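Local coordinates for protein putative aldehyde dehydrogenase (Burkholderia cenocepacia, PDB 4YWE) that probably oxidises aldehydes to carboxylic acids with NAD or NADP as acceptor, as members of the aldehyde dehydrogenase family generally do, at residues Phe15-Trp20 against Val55-Asp60; Ala177-Pro182 against Ala219-His224; Ala427-Leu432 against Phe442-Gly447; Pro276-Ala281 against Glu308-Ala313. All coordinates share one frame; numbering follows the deposited sequence.

Contact 1 (Phe15-Trp20 against Val55-Asp60)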
loop_
_atom_site.group_PDB
_atom_site.type_symbol
_atom_site.label_atom_id
_atom_site.label_comp_id
_atom_site.label_asym_id
_atom_site.label_seq_id
_atom_site.Cartn_x
_atom_site.Cartn_y
_atom_site.Cartn_z
ATOM N N PHE A 15 2.215 -9.323 -37.460
ATOM C CA PHE A 15 1.867 -10.437 -36.589
ATOM C C PHE A 15 0.502 -10.184 -35.961
ATOM O O PHE A 15 0.398 -9.568 -34.902
ATOM C CB PHE A 15 2.929 -10.643 -35.509
ATOM C CG PHE A 15 2.736 -11.896 -34.703
ATOM C CD1 PHE A 15 3.031 -13.135 -35.246
ATOM C CD2 PHE A 15 2.264 -11.835 -33.403
ATOM C CE1 PHE A 15 2.855 -14.292 -34.511
ATOM C CE2 PHE A 15 2.087 -12.988 -32.660
ATOM C CZ PHE A 15 2.384 -14.219 -33.216
ATOM N N ILE A 16 -0.543 -10.657 -36.630
ATOM C CA ILE A 16 -1.912 -10.408 -36.199
ATOM C C ILE A 16 -2.621 -11.724 -35.897
ATOM O O ILE A 16 -2.562 -12.664 -36.690
ATOM C CB ILE A 16 -2.684 -9.602 -37.261
ATOM C CG1 ILE A 16 -1.910 -8.337 -37.640
ATOM C CG2 ILE A 16 -4.081 -9.259 -36.763
ATOM C CD1 ILE A 16 -2.555 -7.530 -38.747
ATOM N N ALA A 17 -3.284 -11.778 -34.743
ATOM C CA ALA A 17 -4.053 -12.948 -34.319
ATOM C C ALA A 17 -3.208 -14.222 -34.287
ATOM O O ALA A 17 -3.683 -15.300 -34.641
ATOM C CB ALA A 17 -5.267 -13.142 -35.224
ATOM N N GLY A 18 -1.955 -14.087 -33.866
ATOM C CA GLY A 18 -1.071 -15.227 -33.707
ATOM C C GLY A 18 -0.510 -15.792 -34.998
ATOM O O GLY A 18 0.079 -16.872 -35.005
ATOM N N GLU A 19 -0.692 -15.064 -36.094
ATOM C CA GLU A 19 -0.195 -15.510 -37.391
ATOM C C GLU A 19 0.495 -14.377 -38.139
ATOM O O GLU A 19 0.193 -13.203 -37.925
ATOM C CB GLU A 19 -1.338 -16.078 -38.236
ATOM C CG GLU A 19 -1.867 -17.415 -37.743
ATOM C CD GLU A 19 -3.017 -17.934 -38.582
ATOM O OE1 GLU A 19 -3.599 -17.140 -39.352
ATOM O OE2 GLU A 19 -3.340 -19.135 -38.472
ATOM N N TRP A 20 1.431 -14.735 -39.012
ATOM C CA TRP A 20 2.126 -13.745 -39.825
ATOM C C TRP A 20 1.280 -13.379 -41.038
ATOM O O TRP A 20 0.968 -14.227 -41.872
ATOM C CB TRP A 20 3.499 -14.265 -40.251
ATOM C CG TRP A 20 4.423 -14.462 -39.091
ATOM C CD1 TRP A 20 4.812 -15.650 -38.545
ATOM C CD2 TRP A 20 5.056 -13.437 -38.316
ATOM N NE1 TRP A 20 5.658 -15.428 -37.485
ATOM C CE2 TRP A 20 5.823 -14.078 -37.323
ATOM C CE3 TRP A 20 5.052 -12.040 -38.369
ATOM C CZ2 TRP A 20 6.578 -13.369 -36.391
ATOM C CZ3 TRP A 20 5.805 -11.339 -37.443
ATOM C CH2 TRP A 20 6.556 -12.004 -36.467
ATOM N N VAL A 55 -6.360 -4.495 -33.872
ATOM C CA VAL A 55 -7.225 -4.109 -32.765
ATOM C C VAL A 55 -8.357 -5.118 -32.625
ATOM O O VAL A 55 -8.744 -5.480 -31.513
ATOM C CB VAL A 55 -7.771 -2.681 -32.953
ATOM C CG1 VAL A 55 -8.745 -2.328 -31.840
ATOM C CG2 VAL A 55 -6.627 -1.680 -32.999
ATOM N N ALA A 56 -8.877 -5.574 -33.760
ATOM C CA ALA A 56 -9.922 -6.592 -33.776
ATOM C C ALA A 56 -9.454 -7.856 -33.061
ATOM O O ALA A 56 -10.174 -8.413 -32.231
ATOM C CB ALA A 56 -10.334 -6.911 -35.207
ATOM N N ALA A 57 -8.243 -8.297 -33.387
ATOM C CA ALA A 57 -7.663 -9.489 -32.779
ATOM C C ALA A 57 -7.456 -9.295 -31.280
ATOM O O ALA A 57 -7.753 -10.184 -30.482
ATOM C CB ALA A 57 -6.348 -9.842 -33.455
ATOM N N ALA A 58 -6.950 -8.124 -30.906
ATOM C CA ALA A 58 -6.704 -7.805 -29.506
ATOM C C ALA A 58 -7.997 -7.819 -28.698
ATOM O O ALA A 58 -8.040 -8.360 -27.594
ATOM C CB ALA A 58 -6.021 -6.455 -29.385
ATOM N N ARG A 59 -9.051 -7.231 -29.258
ATOM C CA ARG A 59 -10.343 -7.164 -28.580
ATOM C C ARG A 59 -10.929 -8.553 -28.343
ATOM O O ARG A 59 -11.440 -8.839 -27.259
ATOM C CB ARG A 59 -11.329 -6.315 -29.386
ATOM C CG ARG A 59 -12.707 -6.197 -28.747
ATOM C CD ARG A 59 -12.618 -5.589 -27.353
ATOM N NE ARG A 59 -11.967 -4.283 -27.372
ATOM C CZ ARG A 59 -11.698 -3.563 -26.287
ATOM N NH1 ARG A 59 -11.099 -2.387 -26.405
ATOM N NH2 ARG A 59 -12.026 -4.019 -25.085
ATOM N N ASP A 60 -10.859 -9.407 -29.360
ATOM C CA ASP A 60 -11.355 -10.774 -29.242
ATOM C C ASP A 60 -10.560 -11.544 -28.196
ATOM O O ASP A 60 -11.127 -12.280 -27.389
ATOM C CB ASP A 60 -11.288 -11.497 -30.589
ATOM C CG ASP A 60 -12.221 -10.897 -31.619
ATOM O OD1 ASP A 60 -13.220 -10.259 -31.220
ATOM O OD2 ASP A 60 -11.958 -11.066 -32.828
#
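The N-terminal beta hairpin of strands 14-16 and 19-21 meets helix 48-63 through the turn at its end, where I16 and A17 close on A57. The CB of A57 points at the hairpin and approaches the backbone N of A17 to 3.8 Å and the CB of A17 to 3.9 Å, so the two alanines touch methyl to methyl. I16 adds its CG2 branch, 4.1 Å from the CB of A57; with CG1 beside the backbone N (chi1 -53°), CG2 lies anti to that N and meets the helix. The small side chain of A57 suits the place, since the CA atoms of A17 and A57 come within 5.2 Å. The turn from I16 to E19 is of type I', common in hairpins with a two-residue loop, with positive phi at A17 and G18; glycine accepts this readily, while A17 adopts it with its methyl against the helix. I16 and E19 form a hydrogen-bonded antiparallel pair, each N donating to the other's O. N208, on strand 207-209, accepts a hydrogen bond from the N of A17 through OD1 and packs on A57. On the far side of the hairpin, the CD1 of F15 sits over the ring centre of W20.

Contact 2 (Ala177-Pro182 against Ala219-His224)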
loop_
_atom_site.group_PDB
_atom_site.type_symbol
_atom_site.label_atom_id
_atom_site.label_comp_id
_atom_site.label_asym_id
_atom_site.label_seq_id
_atom_site.Cartn_x
_atom_site.Cartn_y
_atom_site.Cartn_z
ATOM N N ALA A 177 -4.721 -6.715 -23.675
ATOM C CA ALA A 177 -4.282 -7.244 -24.962
ATOM C C ALA A 177 -3.587 -6.116 -25.716
ATOM O O ALA A 177 -4.021 -4.968 -25.653
ATOM C CB ALA A 177 -5.454 -7.794 -25.754
ATOM N N CYS A 178 -2.511 -6.438 -26.427
ATOM C CA CYS A 178 -1.613 -5.400 -26.927
ATOM C C CYS A 178 -1.580 -5.261 -28.446
ATOM O O CYS A 178 -1.581 -6.250 -29.177
ATOM C CB CYS A 178 -0.193 -5.661 -26.417
ATOM S SG CYS A 178 -0.078 -5.785 -24.621
ATOM N N VAL A 179 -1.551 -4.012 -28.902
ATOM C CA VAL A 179 -1.327 -3.693 -30.306
ATOM C C VAL A 179 -0.080 -2.824 -30.388
ATOM O O VAL A 179 -0.034 -1.740 -29.807
ATOM C CB VAL A 179 -2.537 -2.986 -30.933
ATOM C CG1 VAL A 179 -2.250 -2.640 -32.389
ATOM C CG2 VAL A 179 -3.776 -3.857 -30.820
ATOM N N VAL A 180 0.932 -3.303 -31.106
ATOM C CA VAL A 180 2.233 -2.645 -31.112
ATOM C C VAL A 180 2.605 -2.100 -32.488
ATOM O O VAL A 180 2.561 -2.816 -33.488
ATOM C CB VAL A 180 3.328 -3.605 -30.614
ATOM C CG1 VAL A 180 4.678 -2.904 -30.577
ATOM C CG2 VAL A 180 2.967 -4.161 -29.244
ATOM N N LYS A 181 2.978 -0.824 -32.523
ATOM C CA LYS A 181 3.511 -0.205 -33.729
ATOM C C LYS A 181 4.962 0.194 -33.482
ATOM O O LYS A 181 5.237 1.317 -33.060
ATOM C CB LYS A 181 2.679 1.016 -34.132
ATOM C CG LYS A 181 2.518 1.212 -35.637
ATOM C CD LYS A 181 3.852 1.423 -36.344
ATOM C CE LYS A 181 4.525 2.713 -35.903
ATOM N NZ LYS A 181 5.806 2.943 -36.631
ATOM N N PRO A 182 5.899 -0.730 -33.741
ATOM C CA PRO A 182 7.321 -0.459 -33.515
ATOM C C PRO A 182 7.908 0.468 -34.578
ATOM O O PRO A 182 7.251 0.748 -35.582
ATOM C CB PRO A 182 7.950 -1.850 -33.580
ATOM C CG PRO A 182 7.062 -2.608 -34.506
ATOM C CD PRO A 182 5.670 -2.091 -34.262
ATOM N N ALA A 219 -0.013 6.559 -36.833
ATOM C CA ALA A 219 -1.138 7.483 -36.754
ATOM C C ALA A 219 -2.461 6.728 -36.684
ATOM O O ALA A 219 -3.365 7.114 -35.944
ATOM C CB ALA A 219 -1.130 8.432 -37.944
ATOM N N ALA A 220 -2.565 5.650 -37.455
ATOM C CA ALA A 220 -3.781 4.845 -37.495
ATOM C C ALA A 220 -4.084 4.237 -36.128
ATOM O O ALA A 220 -5.245 4.080 -35.749
ATOM C CB ALA A 220 -3.660 3.752 -38.547
ATOM N N LEU A 221 -3.032 3.898 -35.392
ATOM C CA LEU A 221 -3.182 3.368 -34.043
ATOM C C LEU A 221 -3.738 4.448 -33.122
ATOM O O LEU A 221 -4.706 4.222 -32.396
ATOM C CB LEU A 221 -1.838 2.843 -33.520
ATOM C CG LEU A 221 -1.768 2.154 -32.150
ATOM C CD1 LEU A 221 -0.647 1.130 -32.136
ATOM C CD2 LEU A 221 -1.564 3.158 -31.021
ATOM N N ALA A 222 -3.124 5.626 -33.169
ATOM C CA ALA A 222 -3.491 6.728 -32.285
ATOM C C ALA A 222 -4.911 7.228 -32.547
ATOM O O ALA A 222 -5.562 7.759 -31.647
ATOM C CB ALA A 222 -2.495 7.870 -32.433
ATOM N N ARG A 223 -5.388 7.051 -33.777
ATOM C CA ARG A 223 -6.728 7.493 -34.150
ATOM C C ARG A 223 -7.800 6.448 -33.847
ATOM O O ARG A 223 -8.986 6.772 -33.780
ATOM C CB ARG A 223 -6.788 7.841 -35.639
ATOM C CG ARG A 223 -5.903 8.994 -36.079
ATOM C CD ARG A 223 -6.114 9.265 -37.561
ATOM N NE ARG A 223 -5.054 10.079 -38.146
ATOM C CZ ARG A 223 -5.090 11.403 -38.232
ATOM N NH1 ARG A 223 -6.134 12.073 -37.765
ATOM N NH2 ARG A 223 -4.079 12.060 -38.786
ATOM N N HIS A 224 -7.386 5.197 -33.673
ATOM C CA HIS A 224 -8.338 4.094 -33.582
ATOM C C HIS A 224 -9.153 4.139 -32.292
ATOM O O HIS A 224 -8.590 4.193 -31.198
ATOM C CB HIS A 224 -7.615 2.751 -33.694
ATOM C CG HIS A 224 -8.478 1.651 -34.230
ATOM N ND1 HIS A 224 -9.452 1.035 -33.474
ATOM C CD2 HIS A 224 -8.521 1.066 -35.450
ATOM C CE1 HIS A 224 -10.055 0.114 -34.205
ATOM N NE2 HIS A 224 -9.508 0.111 -35.407
#
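L221 reaches from helix 214-223 over strand 177-182, and its CD1 alone does the touching. That methyl lies 3.7 Å from the backbone O of V179, 3.9 Å from the CB of K181 and 4.1 Å from the CG1 of V179. With CG anti to the backbone N (chi1 -176°), the side chain of L221 extends from a CB already directed at the strand. V179 presents CG1, and the two side chains lie alongside each other, running in opposite senses. V179 and K181, two residues apart, point to the same side of the strand, as alternation in a beta strand requires, and the leucine methyl rests on both. This is helix-on-sheet packing in what is, as in other aldehyde dehydrogenases, probably the Rossmann-like cofactor-binding domain; the other face of the strand, at C178 and V180, is covered by helix 160-174. Branched aliphatic residues suit this buried layer. K181 is the amphipathic exception: its CB packs on L221, but bends at chi2 and chi3 turn its end away, so that the ammonium group leaves the apolar surface. Its NZ donates to the O of P182 at 2.8 Å, lying above that carbonyl's plane, and also to the O of G212, just beyond strand 207-209. E184 adds a long, weak ion pair.

Contact 3 (Ala427-Leu432 against Phe442-Gly447)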
loop_
_atom_site.group_PDB
_atom_site.type_symbol
_atom_site.label_atom_id
_atom_site.label_comp_id
_atom_site.label_asym_id
_atom_site.label_seq_id
_atom_site.Cartn_x
_atom_site.Cartn_y
_atom_site.Cartn_z
ATOM N N ALA A 427 23.817 15.203 3.419
ATOM C CA ALA A 427 22.752 16.189 3.535
ATOM C C ALA A 427 22.502 16.840 2.182
ATOM O O ALA A 427 21.357 17.013 1.770
ATOM C CB ALA A 427 23.101 17.239 4.577
ATOM N N ARG A 428 23.587 17.178 1.494
ATOM C CA ARG A 428 23.517 17.794 0.175
ATOM C C ARG A 428 22.832 16.881 -0.840
ATOM O O ARG A 428 22.057 17.345 -1.675
ATOM C CB ARG A 428 24.921 18.163 -0.309
ATOM C CG ARG A 428 24.981 18.678 -1.735
ATOM C CD ARG A 428 26.418 18.920 -2.155
ATOM N NE ARG A 428 26.996 20.068 -1.466
ATOM C CZ ARG A 428 28.301 20.275 -1.330
ATOM N NH1 ARG A 428 29.167 19.401 -1.823
ATOM N NH2 ARG A 428 28.738 21.351 -0.690
ATOM N N GLN A 429 23.119 15.585 -0.756
ATOM C CA GLN A 429 22.528 14.600 -1.657
ATOM C C GLN A 429 21.003 14.637 -1.624
ATOM O O GLN A 429 20.354 14.797 -2.658
ATOM C CB GLN A 429 23.014 13.192 -1.303
ATOM C CG GLN A 429 24.484 12.943 -1.588
ATOM C CD GLN A 429 25.015 11.712 -0.877
ATOM O OE1 GLN A 429 24.261 10.974 -0.240
ATOM N NE2 GLN A 429 26.319 11.486 -0.980
ATOM N N MET A 430 20.439 14.490 -0.430
ATOM C CA MET A 430 18.992 14.442 -0.270
ATOM C C MET A 430 18.349 15.803 -0.508
ATOM O O MET A 430 17.246 15.889 -1.051
ATOM C CB MET A 430 18.628 13.929 1.124
ATOM C CG MET A 430 19.116 12.517 1.399
ATOM S SD MET A 430 18.642 11.373 0.088
ATOM C CE MET A 430 16.855 11.479 0.171
ATOM N N ARG A 431 19.042 16.861 -0.099
ATOM C CA ARG A 431 18.543 18.221 -0.260
ATOM C C ARG A 431 18.359 18.564 -1.737
ATOM O O ARG A 431 17.358 19.164 -2.125
ATOM C CB ARG A 431 19.496 19.215 0.409
ATOM C CG ARG A 431 18.978 20.640 0.483
ATOM C CD ARG A 431 19.804 21.483 1.449
ATOM N NE ARG A 431 21.221 21.509 1.099
ATOM C CZ ARG A 431 22.187 20.971 1.838
ATOM N NH1 ARG A 431 21.893 20.363 2.979
ATOM N NH2 ARG A 431 23.451 21.045 1.438
ATOM N N LEU A 432 19.330 18.176 -2.556
ATOM C CA LEU A 432 19.270 18.428 -3.991
ATOM C C LEU A 432 18.221 17.553 -4.663
ATOM O O LEU A 432 17.478 18.015 -5.527
ATOM C CB LEU A 432 20.632 18.187 -4.639
ATOM C CG LEU A 432 21.751 19.169 -4.309
ATOM C CD1 LEU A 432 23.039 18.672 -4.915
ATOM C CD2 LEU A 432 21.418 20.559 -4.818
ATOM N N PHE A 442 19.634 10.005 -9.286
ATOM C CA PHE A 442 20.643 9.017 -8.925
ATOM C C PHE A 442 21.759 9.655 -8.108
ATOM O O PHE A 442 22.331 10.670 -8.504
ATOM C CB PHE A 442 21.212 8.346 -10.178
ATOM C CG PHE A 442 20.195 7.561 -10.957
ATOM C CD1 PHE A 442 19.921 6.243 -10.632
ATOM C CD2 PHE A 442 19.510 8.141 -12.012
ATOM C CE1 PHE A 442 18.986 5.517 -11.345
ATOM C CE2 PHE A 442 18.573 7.422 -12.730
ATOM C CZ PHE A 442 18.311 6.108 -12.396
ATOM N N ILE A 443 22.057 9.053 -6.962
ATOM C CA ILE A 443 23.090 9.565 -6.073
ATOM C C ILE A 443 24.352 8.720 -6.189
ATOM O O ILE A 443 24.343 7.528 -5.869
ATOM C CB ILE A 443 22.593 9.617 -4.621
ATOM C CG1 ILE A 443 21.410 10.581 -4.502
ATOM C CG2 ILE A 443 23.719 10.028 -3.685
ATOM C CD1 ILE A 443 20.883 10.739 -3.094
ATOM N N ASN A 444 25.428 9.354 -6.653
ATOM C CA ASN A 444 26.724 8.704 -6.843
ATOM C C ASN A 444 26.618 7.481 -7.754
ATOM O O ASN A 444 27.326 6.489 -7.580
ATOM C CB ASN A 444 27.335 8.324 -5.493
ATOM C CG ASN A 444 27.735 9.542 -4.679
ATOM O OD1 ASN A 444 28.112 10.574 -5.234
ATOM N ND2 ASN A 444 27.653 9.428 -3.359
ATOM N N ASN A 445 25.720 7.578 -8.728
ATOM C CA ASN A 445 25.587 6.598 -9.797
ATOM C C ASN A 445 24.736 7.231 -10.889
ATOM O O ASN A 445 24.403 8.414 -10.807
ATOM C CB ASN A 445 24.960 5.291 -9.298
ATOM C CG ASN A 445 23.484 5.432 -8.982
ATOM O OD1 ASN A 445 22.635 4.875 -9.678
ATOM N ND2 ASN A 445 23.171 6.169 -7.923
ATOM N N TYR A 446 24.388 6.455 -11.908
ATOM C CA TYR A 446 23.529 6.953 -12.977
ATOM C C TYR A 446 22.910 5.795 -13.744
ATOM O O TYR A 446 23.486 5.308 -14.717
ATOM C CB TYR A 446 24.314 7.856 -13.929
ATOM C CG TYR A 446 23.435 8.729 -14.793
ATOM C CD1 TYR A 446 23.050 9.994 -14.369
ATOM C CD2 TYR A 446 22.984 8.287 -16.030
ATOM C CE1 TYR A 446 22.245 10.795 -15.150
ATOM C CE2 TYR A 446 22.179 9.082 -16.820
ATOM C CZ TYR A 446 21.813 10.334 -16.374
ATOM O OH TYR A 446 21.012 11.130 -17.154
ATOM N N GLY A 447 21.733 5.363 -13.305
ATOM C CA GLY A 447 21.093 4.197 -13.882
ATOM C C GLY A 447 21.896 2.946 -13.588
ATOM O O GLY A 447 22.769 2.561 -14.367
#
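I443 has CG1 beside its backbone N (chi1 -63°) and CG2 anti to that N, and both branches meet Q429, which turns CG beside its own N and then runs extended. The two side chains cross at about a right angle, joining the helix and second strand of the beta-alpha-beta unit 418-422, 426-435, 440-443. CG2 of I443 lies alongside the glutamine from CG to the amide, 3.5 Å from its CD and 3.6 Å from its OE1. The CD1 of I443 reaches the root of that chain, 3.7 Å from the CB of Q429, and meets the SD of M430 at 3.9 Å. Although the CB of M430 points away, CG turns beside the backbone N and the bend at chi2 brings SD back to the isoleucine. A beta-branched residue suits the strand, and its two arms reach both Q429 and M430. Beyond the strand, I443 and M430 both pack on I484 of a second subunit, whose strand pairs in parallel with F442 and I443 and carries the sheet across the interface. Q429 and N444 are tied to T423, just after strand 418-422: NE2 of Q429 donates to the O of T423, and OD1 of N444 accepts from the N of T423. Their amide planes stand 90° apart, and the NE2 of Q429 and ND2 of N444, 3.4 Å from each other, are two donors that merely lie close.

Contact 4 (Pro276-Ala281 against Glu308-Ala313)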
loop_
_atom_site.group_PDB
_atom_site.type_symbol
_atom_site.label_atom_id
_atom_site.label_comp_id
_atom_site.label_asym_id
_atom_site.label_seq_id
_atom_site.Cartn_x
_atom_site.Cartn_y
_atom_site.Cartn_z
ATOM N N PRO A 276 34.081 7.314 -15.204
ATOM C CA PRO A 276 33.597 6.366 -16.214
ATOM C C PRO A 276 32.083 6.411 -16.393
ATOM O O PRO A 276 31.595 6.182 -17.499
ATOM C CB PRO A 276 34.038 5.008 -15.660
ATOM C CG PRO A 276 34.106 5.209 -14.196
ATOM C CD PRO A 276 34.588 6.617 -14.007
ATOM N N VAL A 277 31.355 6.709 -15.322
ATOM C CA VAL A 277 29.902 6.776 -15.383
ATOM C C VAL A 277 29.465 8.004 -16.175
ATOM O O VAL A 277 28.487 7.955 -16.920
ATOM C CB VAL A 277 29.282 6.780 -13.976
ATOM C CG1 VAL A 277 27.764 6.755 -14.065
ATOM C CG2 VAL A 277 29.787 5.589 -13.173
ATOM N N LEU A 278 30.196 9.105 -16.015
ATOM C CA LEU A 278 29.918 10.325 -16.768
ATOM C C LEU A 278 30.041 10.083 -18.269
ATOM O O LEU A 278 29.308 10.667 -19.066
ATOM C CB LEU A 278 30.866 11.453 -16.350
ATOM C CG LEU A 278 30.738 12.012 -14.931
ATOM C CD1 LEU A 278 31.784 13.089 -14.684
ATOM C CD2 LEU A 278 29.339 12.550 -14.689
ATOM N N VAL A 279 30.974 9.213 -18.644
ATOM C CA VAL A 279 31.253 8.940 -20.047
ATOM C C VAL A 279 30.201 8.013 -20.644
ATOM O O VAL A 279 29.572 8.342 -21.648
ATOM C CB VAL A 279 32.664 8.348 -20.223
ATOM C CG1 VAL A 279 32.884 7.907 -21.661
ATOM C CG2 VAL A 279 33.722 9.360 -19.803
ATOM N N SER A 280 30.005 6.855 -20.018
ATOM C CA SER A 280 29.084 5.852 -20.543
ATOM C C SER A 280 27.642 6.352 -20.579
ATOM O O SER A 280 26.843 5.884 -21.383
ATOM C CB SER A 280 29.168 4.564 -19.718
ATOM O OG SER A 280 28.863 4.804 -18.356
ATOM N N ALA A 281 27.316 7.312 -19.720
ATOM C CA ALA A 281 25.961 7.851 -19.662
ATOM C C ALA A 281 25.592 8.625 -20.930
ATOM O O ALA A 281 24.413 8.843 -21.206
ATOM C CB ALA A 281 25.799 8.742 -18.440
ATOM N N GLU A 308 39.431 18.164 -18.053
ATOM C CA GLU A 308 40.653 17.586 -18.603
ATOM C C GLU A 308 40.611 16.059 -18.557
ATOM O O GLU A 308 41.092 15.389 -19.471
ATOM C CB GLU A 308 41.879 18.103 -17.846
ATOM N N ARG A 309 40.033 15.513 -17.491
ATOM C CA ARG A 309 39.898 14.066 -17.363
ATOM C C ARG A 309 38.816 13.546 -18.303
ATOM O O ARG A 309 38.926 12.444 -18.841
ATOM C CB ARG A 309 39.585 13.676 -15.916
ATOM C CG ARG A 309 40.684 14.049 -14.932
ATOM C CD ARG A 309 40.330 13.661 -13.505
ATOM N NE ARG A 309 40.242 12.215 -13.327
ATOM C CZ ARG A 309 40.238 11.608 -12.144
ATOM N NH1 ARG A 309 40.325 12.322 -11.030
ATOM N NH2 ARG A 309 40.153 10.287 -12.074
ATOM N N LEU A 310 37.770 14.343 -18.503
ATOM C CA LEU A 310 36.727 13.997 -19.460
ATOM C C LEU A 310 37.277 14.089 -20.880
ATOM O O LEU A 310 36.914 13.300 -21.751
ATOM C CB LEU A 310 35.508 14.910 -19.299
ATOM C CG LEU A 310 34.588 14.665 -18.100
ATOM C CD1 LEU A 310 33.578 15.795 -17.962
ATOM C CD2 LEU A 310 33.877 13.332 -18.234
ATOM N N ALA A 311 38.163 15.058 -21.100
ATOM C CA ALA A 311 38.784 15.250 -22.406
ATOM C C ALA A 311 39.673 14.067 -22.773
ATOM O O ALA A 311 39.592 13.540 -23.883
ATOM C CB ALA A 311 39.585 16.543 -22.426
ATOM N N THR A 312 40.521 13.656 -21.836
ATOM C CA THR A 312 41.403 12.514 -22.047
ATOM C C THR A 312 40.590 11.250 -22.318
ATOM O O THR A 312 40.939 10.450 -23.186
ATOM C CB THR A 312 42.326 12.281 -20.833
ATOM O OG1 THR A 312 43.113 13.453 -20.596
ATOM C CG2 THR A 312 43.249 11.097 -21.079
ATOM N N ALA A 313 39.497 11.086 -21.579
ATOM C CA ALA A 313 38.626 9.927 -21.741
ATOM C C ALA A 313 37.955 9.917 -23.113
ATOM O O ALA A 313 37.860 8.872 -23.757
ATOM C CB ALA A 313 37.577 9.895 -20.639
#
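L310 can be followed outward from its CB, which points neither at helix 271-283 nor away from it. CG stands anti to the carbonyl carbon, beside the backbone N (chi1 -75°), and from there CD2 swings in to the neighbouring helix. This one methyl makes the contact: it lies 4.0 Å from the CB of L278, 4.1 Å from the CD1 of L278 and 4.3 Å from the CG2 of V279. The two leucine side chains cross at about a right angle, so CD2 of L310 lies across the chain of L278. V279 points its CB at the second helix; with CG1 anti to the backbone N (chi1 173°), CG2 falls beside that N and meets the CB of A313 at 4.0 Å. Leucine suits position 310 because a long side chain is needed to bring a methyl over, whereas at A313 the CB already points at the partner helix and a single methyl completes the touch. The pairing is wholly apolar. Next to it, R309 makes a salt bridge through NH2 to D272, on the same helix as L278, and L310 also packs on L275. T312 turns back on its own helix: its OG1 donates to the O of E308 at 3.0 Å, from the face of that carbonyl opposite to the backbone N of T312. L278 also touches Q263 and W422, on strands 261-265 and 418-422. The helices cross at -54°, with the axes of the short segments 10.5 Å apart, as neighbours in the alpha/beta domain that corresponds to the catalytic domain of aldehyde dehydrogenases.

Overall arrangement
The four contacts form two clusters on opposite sides of the chain's centre. Contacts 1 and 2 touch: helix 48-63 packs on both the hairpin and strand 177-182, and the hairpin's F15 bonds to strand 207-209, the neighbour of 177-182. Contacts 3 and 4 touch through Y446, whose CB packs on V277 and whose ring packs on A281; their centres are about 19 Å apart, against about 45 Å between the centres of contacts 1 and 3. Contacts 2 and 3 are buried and set a helix on a sheet, whereas contacts 1 and 4 are partly buried. All four meet mainly through apolar groups, but contacts 2 and 3 must also place polar ends. Contact 3 differs further in having other subunits around it.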